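Local structure of TetR family Transcriptional regulator (Streptococcus agalactiae 2603V/R, 3KKC) at residues 86-91 with 166-171; 115-120 with 147-152. The protein probably binds DNA as a dimeric transcriptional regulator of the TetR family, and binds a nickel ion in the crystal. All coordinates share one frame; numbering follows the deposited sequence.

Contact 1: residues 86-91 with 166-171. With NI (nickel (II) ion), chain E.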
ATOM      1  N   HIS A  86     -20.587  10.484   4.918  1.00 78.81           N
ATOM      2  CA  HIS A  86     -20.580  10.162   6.353  1.00 72.80           C
ATOM      3  C   HIS A  86     -19.336   9.340   6.711  1.00 72.06           C
ATOM      4  O   HIS A  86     -18.694   9.577   7.740  1.00 67.42           O
ATOM      5  CB  HIS A  86     -21.857   9.410   6.735  1.00 69.49           C
ATOM      6  CG  HIS A  86     -21.825   8.782   8.102  1.00 78.16           C
ATOM      7  ND1 HIS A  86     -21.824   7.413   8.295  1.00 79.18           N
ATOM      8  CD2 HIS A  86     -21.817   9.332   9.340  1.00 78.79           C
ATOM      9  CE1 HIS A  86     -21.812   7.149   9.589  1.00 74.51           C
ATOM     10  NE2 HIS A  86     -21.800   8.296  10.243  1.00 79.16           N
ATOM     11  N   ILE A  87     -19.005   8.378   5.850  1.00 69.48           N
ATOM     12  CA  ILE A  87     -17.795   7.597   6.029  1.00 69.55           C
ATOM     13  C   ILE A  87     -16.583   8.519   6.060  1.00 69.01           C
ATOM     14  O   ILE A  87     -15.822   8.521   7.023  1.00 70.06           O
ATOM     15  CB  ILE A  87     -17.630   6.548   4.922  1.00 69.46           C
ATOM     16  CG1 ILE A  87     -18.899   5.700   4.829  1.00 66.97           C
ATOM     17  CG2 ILE A  87     -16.425   5.692   5.189  1.00 69.05           C
ATOM     18  CD1 ILE A  87     -18.723   4.425   4.094  1.00 65.15           C
ATOM     19  N   LEU A  88     -16.414   9.315   5.013  1.00 67.51           N
ATOM     20  CA  LEU A  88     -15.319  10.271   4.967  1.00 68.43           C
ATOM     21  C   LEU A  88     -15.365  11.229   6.161  1.00 72.81           C
ATOM     22  O   LEU A  88     -14.324  11.697   6.617  1.00 75.19           O
ATOM     23  CB  LEU A  88     -15.331  11.057   3.648  1.00 65.37           C
ATOM     24  CG  LEU A  88     -14.603  10.522   2.413  1.00 73.63           C
ATOM     25  CD1 LEU A  88     -14.155   9.061   2.565  1.00 69.80           C
ATOM     26  CD2 LEU A  88     -15.470  10.703   1.151  1.00 76.55           C
ATOM     27  N   LYS A  89     -16.566  11.536   6.660  1.00 75.93           N
ATOM     28  CA  LYS A  89     -16.700  12.484   7.768  1.00 79.04           C
ATOM     29  C   LYS A  89     -15.927  11.956   8.972  1.00 80.48           C
ATOM     30  O   LYS A  89     -15.159  12.681   9.599  1.00 82.72           O
ATOM     31  CB  LYS A  89     -18.166  12.707   8.123  1.00 84.05           C
ATOM     32  CG  LYS A  89     -18.430  13.967   8.947  1.00 96.74           C
ATOM     33  CD  LYS A  89     -19.903  14.435   8.842  1.00101.34           C
ATOM     34  CE  LYS A  89     -20.875  13.453   9.503  1.00103.54           C
ATOM     35  NZ  LYS A  89     -22.312  13.594   9.073  1.00102.90           N
ATOM     36  N   HIS A  90     -16.119  10.673   9.272  1.00 76.67           N
ATOM     37  CA  HIS A  90     -15.423  10.026  10.377  1.00 72.02           C
ATOM     38  C   HIS A  90     -13.918  10.024  10.249  1.00 72.03           C
ATOM     39  O   HIS A  90     -13.203  10.144  11.236  1.00 75.31           O
ATOM     40  CB  HIS A  90     -15.928   8.609  10.562  1.00 70.04           C
ATOM     41  CG  HIS A  90     -17.197   8.542  11.338  1.00 78.28           C
ATOM     42  ND1 HIS A  90     -17.280   7.953  12.580  1.00 80.93           N
ATOM     43  CD2 HIS A  90     -18.425   9.041  11.071  1.00 82.97           C
ATOM     44  CE1 HIS A  90     -18.514   8.061  13.033  1.00 82.51           C
ATOM     45  NE2 HIS A  90     -19.226   8.728  12.143  1.00 86.95           N
ATOM     46  N   PHE A  91     -13.425   9.894   9.030  1.00 73.07           N
ATOM     47  CA  PHE A  91     -11.992   9.843   8.859  1.00 73.50           C
ATOM     48  C   PHE A  91     -11.346  11.200   9.145  1.00 74.65           C
ATOM     49  O   PHE A  91     -10.271  11.254   9.756  1.00 82.29           O
ATOM     50  CB  PHE A  91     -11.596   9.220   7.497  1.00 66.45           C
ATOM     51  CG  PHE A  91     -11.625   7.696   7.498  1.00 61.45           C
ATOM     52  CD1 PHE A  91     -10.524   6.964   7.929  1.00 61.29           C
ATOM     53  CD2 PHE A  91     -12.759   6.999   7.092  1.00 61.53           C
ATOM     54  CE1 PHE A  91     -10.546   5.560   7.954  1.00 61.08           C
ATOM     55  CE2 PHE A  91     -12.787   5.598   7.094  1.00 63.03           C
ATOM     56  CZ  PHE A  91     -11.677   4.876   7.537  1.00 62.12           C
ATOM     57  N   ASP A 166     -15.801  17.924  -1.642  1.00 79.09           N
ATOM     58  CA  ASP A 166     -14.834  18.101  -2.717  1.00 81.65           C
ATOM     59  C   ASP A 166     -14.090  16.797  -3.067  1.00 80.71           C
ATOM     60  O   ASP A 166     -14.007  16.411  -4.226  1.00 80.33           O
ATOM     61  CB  ASP A 166     -13.843  19.210  -2.358  1.00 87.73           C
ATOM     62  CG  ASP A 166     -14.435  20.600  -2.554  1.00 92.75           C
ATOM     63  OD1 ASP A 166     -15.505  20.685  -3.189  1.00 90.02           O
ATOM     64  OD2 ASP A 166     -13.836  21.598  -2.088  1.00 95.67           O
ATOM     65  N   LEU A 167     -13.557  16.112  -2.069  1.00 81.46           N
ATOM     66  CA  LEU A 167     -12.826  14.883  -2.344  1.00 81.18           C
ATOM     67  C   LEU A 167     -13.737  13.808  -2.941  1.00 81.71           C
ATOM     68  O   LEU A 167     -13.340  13.083  -3.863  1.00 82.37           O
ATOM     69  CB  LEU A 167     -12.135  14.351  -1.082  1.00 77.92           C
ATOM     70  CG  LEU A 167     -11.287  13.089  -1.298  1.00 76.74           C
ATOM     71  CD1 LEU A 167      -9.757  13.384  -1.374  1.00 63.07           C
ATOM     72  CD2 LEU A 167     -11.604  12.028  -0.256  1.00 76.02           C
ATOM     73  N   LEU A 168     -14.947  13.686  -2.407  1.00 79.87           N
ATOM     74  CA  LEU A 168     -15.876  12.694  -2.927  1.00 81.09           C
ATOM     75  C   LEU A 168     -16.184  13.005  -4.390  1.00 83.73           C
ATOM     76  O   LEU A 168     -16.415  12.115  -5.209  1.00 83.09           O
ATOM     77  CB  LEU A 168     -17.171  12.697  -2.129  1.00 81.35           C
ATOM     78  CG  LEU A 168     -18.135  11.650  -2.680  1.00 78.82           C
ATOM     79  CD1 LEU A 168     -17.551  10.232  -2.495  1.00 70.23           C
ATOM     80  CD2 LEU A 168     -19.520  11.794  -2.054  1.00 78.25           C
ATOM     81  N   LYS A 169     -16.172  14.291  -4.702  1.00 81.53           N
ATOM     82  CA  LYS A 169     -16.466  14.780  -6.033  1.00 82.43           C
ATOM     83  C   LYS A 169     -15.342  14.428  -6.997  1.00 80.89           C
ATOM     84  O   LYS A 169     -15.551  13.730  -7.997  1.00 80.16           O
ATOM     85  CB  LYS A 169     -16.664  16.305  -5.971  1.00 87.30           C
ATOM     86  CG  LYS A 169     -16.595  17.032  -7.306  1.00 92.56           C
ATOM     87  CD  LYS A 169     -16.474  18.539  -7.109  1.00 98.57           C
ATOM     88  CE  LYS A 169     -16.593  19.284  -8.438  1.00102.44           C
ATOM     89  NZ  LYS A 169     -16.236  20.729  -8.310  1.00103.04           N
ATOM     90  N   TYR A 170     -14.154  14.938  -6.695  1.00 83.26           N
ATOM     91  CA  TYR A 170     -12.975  14.707  -7.517  1.00 85.87           C
ATOM     92  C   TYR A 170     -12.679  13.219  -7.687  1.00 82.88           C
ATOM     93  O   TYR A 170     -12.111  12.803  -8.685  1.00 89.53           O
ATOM     94  CB  TYR A 170     -11.771  15.458  -6.946  1.00 87.62           C
ATOM     95  CG  TYR A 170     -11.971  16.950  -6.996  1.00 92.60           C
ATOM     96  CD1 TYR A 170     -12.468  17.553  -8.146  1.00 97.13           C
ATOM     97  CD2 TYR A 170     -11.676  17.758  -5.905  1.00 94.50           C
ATOM     98  CE1 TYR A 170     -12.668  18.930  -8.212  1.00101.44           C
ATOM     99  CE2 TYR A 170     -11.871  19.143  -5.958  1.00 96.52           C
ATOM    100  CZ  TYR A 170     -12.369  19.724  -7.120  1.00101.21           C
ATOM    101  OH  TYR A 170     -12.573  21.097  -7.206  1.00102.36           O
ATOM    102  N   TYR A 171     -13.099  12.406  -6.738  1.00 75.78           N
ATOM    103  CA  TYR A 171     -12.897  10.987  -6.895  1.00 75.48           C
ATOM    104  C   TYR A 171     -13.918  10.383  -7.858  1.00 77.83           C
ATOM    105  O   TYR A 171     -13.568   9.606  -8.754  1.00 81.19           O
ATOM    106  CB  TYR A 171     -12.934  10.275  -5.540  1.00 74.34           C
ATOM    107  CG  TYR A 171     -13.002   8.775  -5.696  1.00 71.79           C
ATOM    108  CD1 TYR A 171     -11.865   8.029  -5.950  1.00 67.02           C
ATOM    109  CD2 TYR A 171     -14.220   8.115  -5.645  1.00 75.73           C
ATOM    110  CE1 TYR A 171     -11.936   6.651  -6.125  1.00 67.50           C
ATOM    111  CE2 TYR A 171     -14.297   6.751  -5.812  1.00 75.19           C
ATOM    112  CZ  TYR A 171     -13.158   6.022  -6.048  1.00 68.83           C
ATOM    113  OH  TYR A 171     -13.275   4.658  -6.207  1.00 69.18           O
TER
HETATM  114 NI    NI E 201     -21.358   8.906  12.376  0.80 71.45          NI
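In the all-helical C-terminal region of this TetR-family regulator, helix 80-93 meets helix 164-175 through Leu-88, which reaches to Leu-167 and Leu-168. The backbones come nearest at Leu-88 and Leu-168, whose CA atoms lie 8.3 Å apart, and branched aliphatic side chains suit a gap of that width. Leu-88 sends CG to within 4.3 Å of Leu-167 CD2, while its other contact runs from Leu-88 CD2 to Leu-168 CB at 4.2 Å. The side chains of Leu-88 and Leu-168 cross at about a right angle. CB is the Leu-168 atom that Leu-88 CD2 meets, and the Leu-168 side chain also packs on Leu-84 and Val-85 of helix 80-93. No hydrogen bond joins the two segments; all three touching residues are buried, as befits leucine.

The same helix 80-93 carries a metal site on another of its faces. His-86 and His-90 stand four residues apart, a helical spacing that puts two imidazoles on one side, and their NE2 atoms bind the nickel ion at 2.3 Å from His-86 NE2 and 2.1 Å from His-90 NE2. The two rings converge from different rotations: His-86 has CG anti to the backbone nitrogen (chi1 168°), whereas in His-90 CG is anti to the carbonyl carbon (chi1 -81°). His-70, from helix 57-71, adds a third nitrogen, so the metal ties helix 80-93 to the helix before it in the chain. Leu-167 also packs against Phe-139 of the second subunit, so this one residue touches helix 80-93 and the dimer partner alike.

Contact 2: residues 115-120 with 147-152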
ATOM      1  N   SER A 115     -12.632  -5.207   3.194  1.00 69.84           N
ATOM      2  CA  SER A 115     -13.711  -6.167   3.022  1.00 72.20           C
ATOM      3  C   SER A 115     -15.094  -5.549   3.201  1.00 75.87           C
ATOM      4  O   SER A 115     -16.064  -6.004   2.603  1.00 77.94           O
ATOM      5  CB  SER A 115     -13.533  -7.357   3.961  1.00 77.13           C
ATOM      6  OG  SER A 115     -14.718  -8.131   4.019  1.00 80.82           O
ATOM      7  N   GLU A 116     -15.194  -4.516   4.025  1.00 77.96           N
ATOM      8  CA  GLU A 116     -16.474  -3.830   4.189  1.00 79.36           C
ATOM      9  C   GLU A 116     -16.802  -3.019   2.935  1.00 75.15           C
ATOM     10  O   GLU A 116     -17.919  -3.087   2.415  1.00 74.17           O
ATOM     11  CB  GLU A 116     -16.482  -2.957   5.449  1.00 82.50           C
ATOM     12  CG  GLU A 116     -16.324  -3.756   6.742  1.00 90.08           C
ATOM     13  CD  GLU A 116     -17.548  -4.608   7.075  1.00 99.98           C
ATOM     14  OE1 GLU A 116     -18.691  -4.116   6.882  1.00105.11           O
ATOM     15  OE2 GLU A 116     -17.363  -5.760   7.543  1.00 98.25           O
ATOM     16  N   LEU A 117     -15.815  -2.267   2.452  1.00 71.48           N
ATOM     17  CA  LEU A 117     -15.887  -1.615   1.148  1.00 65.02           C
ATOM     18  C   LEU A 117     -16.383  -2.556   0.054  1.00 59.00           C
ATOM     19  O   LEU A 117     -17.219  -2.177  -0.744  1.00 66.19           O
ATOM     20  CB  LEU A 117     -14.531  -1.029   0.771  1.00 68.77           C
ATOM     21  CG  LEU A 117     -14.042   0.133   1.648  1.00 75.33           C
ATOM     22  CD1 LEU A 117     -12.583   0.486   1.330  1.00 78.45           C
ATOM     23  CD2 LEU A 117     -14.942   1.346   1.467  1.00 72.49           C
ATOM     24  N   GLU A 118     -15.911  -3.790   0.039  1.00 55.63           N
ATOM     25  CA  GLU A 118     -16.365  -4.752  -0.960  1.00 69.10           C
ATOM     26  C   GLU A 118     -17.842  -5.082  -0.853  1.00 73.68           C
ATOM     27  O   GLU A 118     -18.473  -5.442  -1.840  1.00 85.90           O
ATOM     28  CB  GLU A 118     -15.595  -6.073  -0.863  1.00 77.44           C
ATOM     29  CG  GLU A 118     -14.253  -6.093  -1.521  1.00 86.57           C
ATOM     30  CD  GLU A 118     -13.718  -7.514  -1.686  1.00 99.69           C
ATOM     31  OE1 GLU A 118     -14.539  -8.437  -1.919  1.00102.99           O
ATOM     32  OE2 GLU A 118     -12.480  -7.708  -1.586  1.00103.02           O
ATOM     33  N   HIS A 119     -18.393  -5.008   0.346  1.00 72.20           N
ATOM     34  CA  HIS A 119     -19.754  -5.481   0.570  1.00 76.60           C
ATOM     35  C   HIS A 119     -20.764  -4.339   0.510  1.00 78.58           C
ATOM     36  O   HIS A 119     -21.912  -4.516   0.078  1.00 83.26           O
ATOM     37  CB  HIS A 119     -19.826  -6.182   1.925  1.00 85.04           C
ATOM     38  CG  HIS A 119     -21.169  -6.762   2.244  1.00 96.97           C
ATOM     39  ND1 HIS A 119     -21.614  -7.951   1.704  1.00102.21           N
ATOM     40  CD2 HIS A 119     -22.152  -6.334   3.073  1.00100.71           C
ATOM     41  CE1 HIS A 119     -22.816  -8.227   2.178  1.00105.30           C
ATOM     42  NE2 HIS A 119     -23.166  -7.260   3.009  1.00106.40           N
ATOM     43  N   ASP A 120     -20.344  -3.154   0.928  1.00 72.39           N
ATOM     44  CA  ASP A 120     -21.313  -2.085   1.118  1.00 69.09           C
ATOM     45  C   ASP A 120     -21.020  -0.851   0.284  1.00 72.09           C
ATOM     46  O   ASP A 120     -21.897  -0.023   0.072  1.00 82.03           O
ATOM     47  CB  ASP A 120     -21.446  -1.748   2.611  1.00 74.27           C
ATOM     48  CG  ASP A 120     -22.118  -2.881   3.419  1.00 87.04           C
ATOM     49  OD1 ASP A 120     -23.127  -3.465   2.952  1.00 90.16           O
ATOM     50  OD2 ASP A 120     -21.639  -3.189   4.532  1.00 93.46           O
ATOM     51  N   SER A 147      -8.334   2.413  -5.600  1.00 54.97           N
ATOM     52  CA  SER A 147      -8.172   3.849  -5.794  1.00 60.96           C
ATOM     53  C   SER A 147      -9.020   4.638  -4.768  1.00 65.99           C
ATOM     54  O   SER A 147      -8.723   5.788  -4.429  1.00 62.22           O
ATOM     55  CB  SER A 147      -8.561   4.246  -7.209  1.00 63.88           C
ATOM     56  OG  SER A 147      -9.972   4.350  -7.298  1.00 72.60           O
ATOM     57  N   PHE A 148     -10.085   4.020  -4.273  1.00 69.49           N
ATOM     58  CA  PHE A 148     -10.825   4.659  -3.200  1.00 76.54           C
ATOM     59  C   PHE A 148      -9.955   4.706  -1.939  1.00 72.30           C
ATOM     60  O   PHE A 148      -9.717   5.795  -1.398  1.00 67.77           O
ATOM     61  CB  PHE A 148     -12.169   3.974  -2.944  1.00 77.13           C
ATOM     62  CG  PHE A 148     -12.936   4.570  -1.799  1.00 75.99           C
ATOM     63  CD1 PHE A 148     -13.735   5.677  -1.991  1.00 77.89           C
ATOM     64  CD2 PHE A 148     -12.851   4.020  -0.527  1.00 71.32           C
ATOM     65  CE1 PHE A 148     -14.438   6.214  -0.949  1.00 76.30           C
ATOM     66  CE2 PHE A 148     -13.552   4.551   0.513  1.00 68.94           C
ATOM     67  CZ  PHE A 148     -14.341   5.647   0.306  1.00 74.77           C
ATOM     68  N   ILE A 149      -9.461   3.544  -1.503  1.00 67.34           N
ATOM     69  CA  ILE A 149      -8.594   3.475  -0.324  1.00 71.97           C
ATOM     70  C   ILE A 149      -7.400   4.405  -0.440  1.00 74.62           C
ATOM     71  O   ILE A 149      -7.072   5.124   0.507  1.00 77.84           O
ATOM     72  CB  ILE A 149      -8.084   2.056  -0.011  1.00 77.80           C
ATOM     73  CG1 ILE A 149      -9.248   1.075   0.108  1.00 83.18           C
ATOM     74  CG2 ILE A 149      -7.359   2.050   1.311  1.00 75.55           C
ATOM     75  CD1 ILE A 149      -8.815  -0.329   0.352  1.00 81.61           C
ATOM     76  N   GLU A 150      -6.764   4.421  -1.603  1.00 73.44           N
ATOM     77  CA  GLU A 150      -5.596   5.276  -1.793  1.00 72.61           C
ATOM     78  C   GLU A 150      -5.922   6.771  -1.877  1.00 68.02           C
ATOM     79  O   GLU A 150      -5.197   7.597  -1.324  1.00 69.62           O
ATOM     80  CB  GLU A 150      -4.768   4.822  -2.995  1.00 77.38           C
ATOM     81  CG  GLU A 150      -3.318   4.522  -2.648  1.00 81.27           C
ATOM     82  CD  GLU A 150      -3.172   3.314  -1.740  1.00 84.84           C
ATOM     83  OE1 GLU A 150      -3.794   2.261  -2.019  1.00 84.89           O
ATOM     84  OE2 GLU A 150      -2.430   3.416  -0.745  1.00 86.24           O
ATOM     85  N   THR A 151      -7.002   7.148  -2.550  1.00 68.01           N
ATOM     86  CA  THR A 151      -7.374   8.559  -2.514  1.00 69.72           C
ATOM     87  C   THR A 151      -7.464   8.975  -1.049  1.00 70.20           C
ATOM     88  O   THR A 151      -6.838   9.955  -0.629  1.00 71.89           O
ATOM     89  CB  THR A 151      -8.706   8.847  -3.236  1.00 70.43           C
ATOM     90  OG1 THR A 151      -8.511   8.735  -4.645  1.00 72.45           O
ATOM     91  CG2 THR A 151      -9.222  10.267  -2.914  1.00 69.53           C
ATOM     92  N   LEU A 152      -8.223   8.186  -0.285  1.00 67.63           N
ATOM     93  CA  LEU A 152      -8.478   8.392   1.141  1.00 64.85           C
ATOM     94  C   LEU A 152      -7.202   8.557   1.991  1.00 66.43           C
ATOM     95  O   LEU A 152      -7.042   9.573   2.667  1.00 65.15           O
ATOM     96  CB  LEU A 152      -9.342   7.243   1.651  1.00 61.66           C
ATOM     97  CG  LEU A 152      -9.488   7.130   3.154  1.00 69.29           C
ATOM     98  CD1 LEU A 152      -9.819   8.484   3.711  1.00 70.78           C
ATOM     99  CD2 LEU A 152     -10.574   6.134   3.494  1.00 71.75           C
TER
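Phe-148 and Ile-149 of helix 137-157 receive Leu-117 of helix 107-129: its CD2 meets the Phe-148 ring, and its CD1 mainly Ile-149 while also touching the ring. Ser-147, first in the segment, takes no part in this packing; its OG bonds to Leu-144 O, a small polar side chain satisfied by its own helix. Phe-148 follows, with CG anti to the backbone nitrogen (chi1 177°); its ring reaches Leu-117, whose CD2 approaches Phe-148 CE2 obliquely at 3.6 Å. Ile-149 uses the longer of its branches: CG1 lies 3.6 Å from Leu-117 CD1, with Ile-149 CD1 slightly farther off. Glu-150 carries its charge to a salt bridge with Lys-153. At Thr-151 the hydroxyl OG1 donates to Ser-147 O at 3.0 Å with a C=O...donor angle of 157°, while the Thr-151 amide reaches that oxygen from the other face of the carbonyl plane. Two bonds therefore grip Ser-147 O, and a threonine can sit buried with its hydroxyl satisfied. Between segments 115-120 and 147-152 only carbon meets carbon, so shape governs the leucine's fit, while a Glu-118 to Lys-141 salt bridge adds charge pairing between the same two helices.

Both contacts are buried and apolar, each made by one leucine set against two neighbouring residues, and both belong to the C-terminal helical region. Contact 2 is nested along the chain inside the loop that contact 1 closes, and their centres lie 12 Å apart. The successive helices 137-157 and 164-175 join them: Leu-167 CD1 packs on Thr-151 CG2 at 3.5 Å, and Phe-148 also touches Leu-88. Their surroundings differ. Contact 1 shares a helix with the nickel site, so metal coordination lies beside its leucine packing; contact 2 has salt bridges beside it, one of which, Glu-118 to Lys-141, joins its two helices. Helices 137-157 and 164-175 both touch the second subunit.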